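Local coordinates for putative type VI secretion protein (Escherichia coli, PDB 6SJL) that forms the trimeric VgrG spike of the type VI secretion system and binds the Tle1 phospholipase effector, presumably for delivery with it, at the interface of chains A and C and the interface of chains A and B. Numbering follows the deposited sequence. Chains: chain A/B, Putative type VI secretion protein; chain C, Putative type VI secretion protein.

Contact 1: the interface of chains A and C. Residues chain A 592, 595, 605, 608-609, 612; chain C 257-258, 501, 508, 510.
A:Arg592 leaves helix 578-600 with CG anti to the carbonyl carbon and then bends at chi3 (64°), which swings its guanidinium out toward the effector, while C:Glu508, with CG anti to the backbone N and an extended chain, comes from the other side to meet it. In this member of the VgrG family the site is a docking patch for the Tle1 effector: two helices of the spike, 578-600 and 608-618, receive loop and strand residues of the phospholipase. Arginine and glutamate meet tip to tip in a salt bridge, NH2 of A:Arg592 lying 3.1 Å from the carboxylate OE1 of C:Glu508. The bond is fairly straight, 158° at the hydrogen, and uses the syn lone pair of OE1; the oxygen lies in the guanidinium plane although the two flat groups are turned 59° apart. NH1 makes a weaker approach to the same oxygen. A neighbour on the same side, A:Gln612, also in contact with the effector, steadies the arginine: its side-chain amide, the chain bent at chi2, accepts a hydrogen bond at OE1 from A:Arg592 NH1 at 2.6 Å, with the donor above the carbonyl plane. One face of the guanidinium is capped obliquely by the rim of the C:Phe257 ring.

Beside this polar clasp lie two phenylalanines whose first torsions differ. C:Phe257 has CG anti to the backbone N and pushes CZ to 3.7 Å from A:Ile608 CG1, crossing the isoleucine at about a right angle; the other branch of the isoleucine, CG2, lies over the ring, offset toward the rim. C:Phe510, with CG beside the backbone N, lies against helix 608-618, crossing A:Ile608 obliquely. Its CE2 reaches 3.8 Å from A:Ile608 CG2, and its ring has A:Gln612 CB over one face and A:Arg592 NH1 at the edge, in plane. The aliphatic part of A:Gln612 is flanked by the indole of C:Trp501, CZ3 being 3.4 Å from CG.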
# COMPACT_ATOMS: atom_id res chain seq x y z
N ARG A 592 2.83 14.68 -10.53
CA ARG A 592 3.09 16.01 -10.00
C ARG A 592 1.85 16.62 -9.37
O ARG A 592 1.94 17.28 -8.33
CB ARG A 592 3.62 16.91 -11.11
CG ARG A 592 5.03 16.63 -11.47
CD ARG A 592 5.41 17.32 -12.73
NE ARG A 592 5.35 18.76 -12.60
CZ ARG A 592 6.40 19.56 -12.63
NH1 ARG A 592 7.60 19.06 -12.80
NH2 ARG A 592 6.24 20.86 -12.50
N ALA A 595 1.60 15.06 -6.13
CA ALA A 595 2.60 15.57 -5.21
C ALA A 595 2.15 16.87 -4.58
O ALA A 595 2.32 17.09 -3.37
CB ALA A 595 3.93 15.75 -5.93
N GLN A 605 5.64 13.47 0.24
CA GLN A 605 5.61 13.70 -1.19
C GLN A 605 6.37 12.61 -1.92
O GLN A 605 7.34 12.04 -1.40
CB GLN A 605 6.21 15.06 -1.51
CG GLN A 605 5.66 15.68 -2.75
CD GLN A 605 6.54 16.79 -3.26
OE1 GLN A 605 7.73 16.59 -3.47
NE2 GLN A 605 5.96 17.97 -3.45
N ILE A 608 9.35 13.25 -7.41
CA ILE A 608 9.11 13.77 -8.74
C ILE A 608 10.42 14.01 -9.47
O ILE A 608 10.47 13.96 -10.69
CB ILE A 608 8.27 15.05 -8.64
CG1 ILE A 608 6.87 14.74 -8.12
CG2 ILE A 608 8.17 15.75 -9.96
CD1 ILE A 608 6.25 13.58 -8.77
N SER A 609 11.49 14.26 -8.72
CA SER A 609 12.78 14.58 -9.33
C SER A 609 13.25 13.46 -10.24
O SER A 609 13.68 13.70 -11.37
CB SER A 609 13.80 14.85 -8.24
OG SER A 609 14.99 15.40 -8.76
N GLN A 612 10.75 12.99 -13.18
CA GLN A 612 11.04 14.05 -14.13
C GLN A 612 12.28 13.72 -14.94
O GLN A 612 12.31 13.90 -16.16
CB GLN A 612 11.25 15.35 -13.36
CG GLN A 612 11.32 16.59 -14.18
CD GLN A 612 9.97 17.10 -14.52
OE1 GLN A 612 9.08 17.06 -13.70
NE2 GLN A 612 9.81 17.61 -15.71
N PHE C 257 10.90 23.37 -7.87
CA PHE C 257 9.66 22.61 -7.79
C PHE C 257 9.24 22.39 -6.34
O PHE C 257 8.05 22.42 -6.01
CB PHE C 257 9.84 21.28 -8.51
CG PHE C 257 8.78 20.27 -8.20
CD1 PHE C 257 7.59 20.27 -8.88
CD2 PHE C 257 8.97 19.33 -7.22
CE1 PHE C 257 6.63 19.36 -8.60
CE2 PHE C 257 8.01 18.43 -6.93
CZ PHE C 257 6.84 18.45 -7.62
N ASP C 258 10.21 22.20 -5.45
CA ASP C 258 9.93 21.73 -4.11
C ASP C 258 9.44 22.82 -3.18
O ASP C 258 8.79 22.52 -2.18
CB ASP C 258 11.18 21.06 -3.54
CG ASP C 258 11.44 19.72 -4.16
OD1 ASP C 258 10.47 18.98 -4.38
OD2 ASP C 258 12.60 19.40 -4.45
N TRP C 501 18.93 18.89 -9.37
CA TRP C 501 18.85 18.48 -10.75
C TRP C 501 17.94 19.49 -11.44
O TRP C 501 16.84 19.75 -10.96
CB TRP C 501 18.31 17.06 -10.90
CG TRP C 501 18.16 16.67 -12.32
CD1 TRP C 501 19.14 16.28 -13.15
CD2 TRP C 501 16.97 16.67 -13.09
NE1 TRP C 501 18.65 16.04 -14.39
CE2 TRP C 501 17.31 16.27 -14.38
CE3 TRP C 501 15.64 16.96 -12.81
CZ2 TRP C 501 16.38 16.16 -15.38
CZ3 TRP C 501 14.73 16.86 -13.80
CH2 TRP C 501 15.09 16.46 -15.07
N GLU C 508 13.39 23.93 -14.51
CA GLU C 508 12.89 23.78 -13.16
C GLU C 508 13.90 23.05 -12.30
O GLU C 508 14.49 22.06 -12.74
CB GLU C 508 11.57 23.03 -13.18
CG GLU C 508 10.91 22.90 -11.85
CD GLU C 508 9.44 22.68 -11.99
OE1 GLU C 508 9.02 22.15 -13.03
OE2 GLU C 508 8.69 23.06 -11.06
N PHE C 510 15.10 20.81 -9.13
CA PHE C 510 14.63 19.75 -8.27
C PHE C 510 15.71 19.44 -7.25
O PHE C 510 16.82 19.04 -7.62
CB PHE C 510 14.29 18.50 -9.08
CG PHE C 510 13.12 18.67 -9.98
CD1 PHE C 510 13.27 19.23 -11.22
CD2 PHE C 510 11.87 18.27 -9.59
CE1 PHE C 510 12.21 19.40 -12.03
CE2 PHE C 510 10.81 18.44 -10.42
CZ PHE C 510 10.98 19.01 -11.63

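Contact 2: the interface of chains A and B. Residues chain A 720-724, 727; chain B 728-732.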
# COMPACT_ATOMS: atom_id res chain seq x y z
N THR A 720 -10.75 -1.40 25.61
CA THR A 720 -9.85 -1.05 26.69
C THR A 720 -8.95 0.07 26.21
O THR A 720 -8.06 -0.15 25.40
CB THR A 720 -9.03 -2.24 27.15
OG1 THR A 720 -9.92 -3.32 27.44
CG2 THR A 720 -8.25 -1.91 28.39
N VAL A 721 -9.19 1.27 26.71
CA VAL A 721 -8.25 2.37 26.55
C VAL A 721 -7.37 2.38 27.78
O VAL A 721 -7.85 2.26 28.90
CB VAL A 721 -8.98 3.70 26.37
CG1 VAL A 721 -8.00 4.74 25.97
CG2 VAL A 721 -10.02 3.56 25.32
N SER A 722 -6.07 2.47 27.57
CA SER A 722 -5.13 2.33 28.66
C SER A 722 -3.96 3.27 28.43
O SER A 722 -3.40 3.30 27.34
CB SER A 722 -4.65 0.88 28.76
OG SER A 722 -3.73 0.72 29.80
N ALA A 723 -3.61 4.05 29.44
CA ALA A 723 -2.50 4.97 29.33
C ALA A 723 -1.45 4.60 30.36
O ALA A 723 -1.70 3.81 31.27
CB ALA A 723 -2.94 6.41 29.53
N ASN A 724 -0.27 5.17 30.21
CA ASN A 724 0.74 4.92 31.21
C ASN A 724 0.79 6.03 32.25
O ASN A 724 0.76 5.75 33.45
CB ASN A 724 2.11 4.76 30.58
CG ASN A 724 3.16 4.36 31.56
OD1 ASN A 724 3.14 3.25 32.07
ND2 ASN A 724 4.10 5.24 31.82
N LEU A 727 -4.57 9.60 31.30
CA LEU A 727 -5.64 9.34 30.34
C LEU A 727 -6.66 10.46 30.47
O LEU A 727 -7.33 10.56 31.49
CB LEU A 727 -6.28 7.99 30.59
CG LEU A 727 -7.16 7.35 29.52
CD1 LEU A 727 -7.07 5.88 29.63
CD2 LEU A 727 -8.59 7.75 29.66
N ILE B 728 -13.29 -0.24 29.40
CA ILE B 728 -12.39 0.05 30.50
C ILE B 728 -11.48 1.18 30.07
O ILE B 728 -10.97 1.17 28.95
CB ILE B 728 -11.58 -1.19 30.91
CG1 ILE B 728 -12.52 -2.36 31.09
CG2 ILE B 728 -10.90 -0.96 32.22
CD1 ILE B 728 -11.86 -3.66 30.99
N LEU B 729 -11.31 2.16 30.95
CA LEU B 729 -10.30 3.20 30.80
C LEU B 729 -9.39 3.11 32.00
O LEU B 729 -9.83 3.33 33.12
CB LEU B 729 -10.93 4.58 30.74
CG LEU B 729 -12.08 4.83 29.79
CD1 LEU B 729 -12.73 6.10 30.18
CD2 LEU B 729 -11.58 4.94 28.41
N ALA B 730 -8.13 2.78 31.78
CA ALA B 730 -7.22 2.50 32.87
C ALA B 730 -6.00 3.39 32.76
O ALA B 730 -5.50 3.63 31.67
CB ALA B 730 -6.81 1.05 32.87
N CYS B 731 -5.55 3.92 33.89
CA CYS B 731 -4.26 4.61 33.94
C CYS B 731 -3.79 4.70 35.37
O CYS B 731 -4.38 5.42 36.17
CB CYS B 731 -4.35 5.99 33.33
SG CYS B 731 -2.83 6.89 33.44
N GLY B 732 -2.70 4.01 35.69
CA GLY B 732 -2.06 4.15 36.97
C GLY B 732 -2.88 3.70 38.15
O GLY B 732 -2.93 4.37 39.18
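The backbone carbonyl O of A:Val721 is held by one donor across the contact, the amide N of B:Ala730, at 2.9 Å; the N-H comes in the carbonyl plane and fairly straight, 157° at the hydrogen. The same valine is gripped through its own amide too, N donating to B:Ile728 O at 2.9 Å nearly along the C=O axis, so that both polar backbone atoms of A:Val721 are tied to chain B. A third bond continues the ladder: A:Ala723 N gives to B:Ala730 O at 3.0 Å, again nearly along the axis (164° at the hydrogen). This is the pattern of a parallel beta ladder, in which strand 718-722 of chain A runs beside strand 726-731 of chain B and the bonds alternate between the chains: A:Val721 gives N and then O, straddling B:Leu729, and B:Ala730 gives N and then O, straddling A:Ser722. Here backbone bonding supplies the register, and side chains fill in beside it.

On one side of the sheet, A:Val721 and B:Leu729 lie next to each other and point the same way. The leucine has CG beside the backbone N (chi1 -50°), which brings its CD2 methyl to 3.5 Å from A:Val721 CB. A:Leu727, from the next strand of chain A (726-731), packs over B:Leu729 on that same side, CG anti to its own backbone N, and crosses it at about a right angle, its CD2 4.1 Å from B:Leu729 CB. The CB atoms of A:Leu727 and B:Cys731 also meet, at 3.9 Å, and B:Cys731 SG packs against A:Ala723 CB at the same distance. The opposite side carries A:Thr720 and B:Ile728, likewise parallel in direction, with A:Ser722 and B:Ala730 after them.

Such interleaving of strands from different chains is what builds the intertwined beta-helical needle of VgrG trimers, and it locks neighbouring subunits together along the spike.

Contact 1 and contact 2 lie about 45 Å apart, measured between the centres of their C-alpha atoms, and share no residue or secondary-structure element. Contact 1 uses the helices 578-600 and 608-618, earlier in the chain, whereas contact 2 uses strands further along the needle. These two patches, one for cargo and one for subunit pairing, fall on separate stretches of chain A, though each is only part of a larger interface. Because the deposited assembly holds three copies of each protein, the strand pairing of contact 2 would help keep a rigid shaft on which the patch of contact 1 is repeated, presenting effectors around the spike.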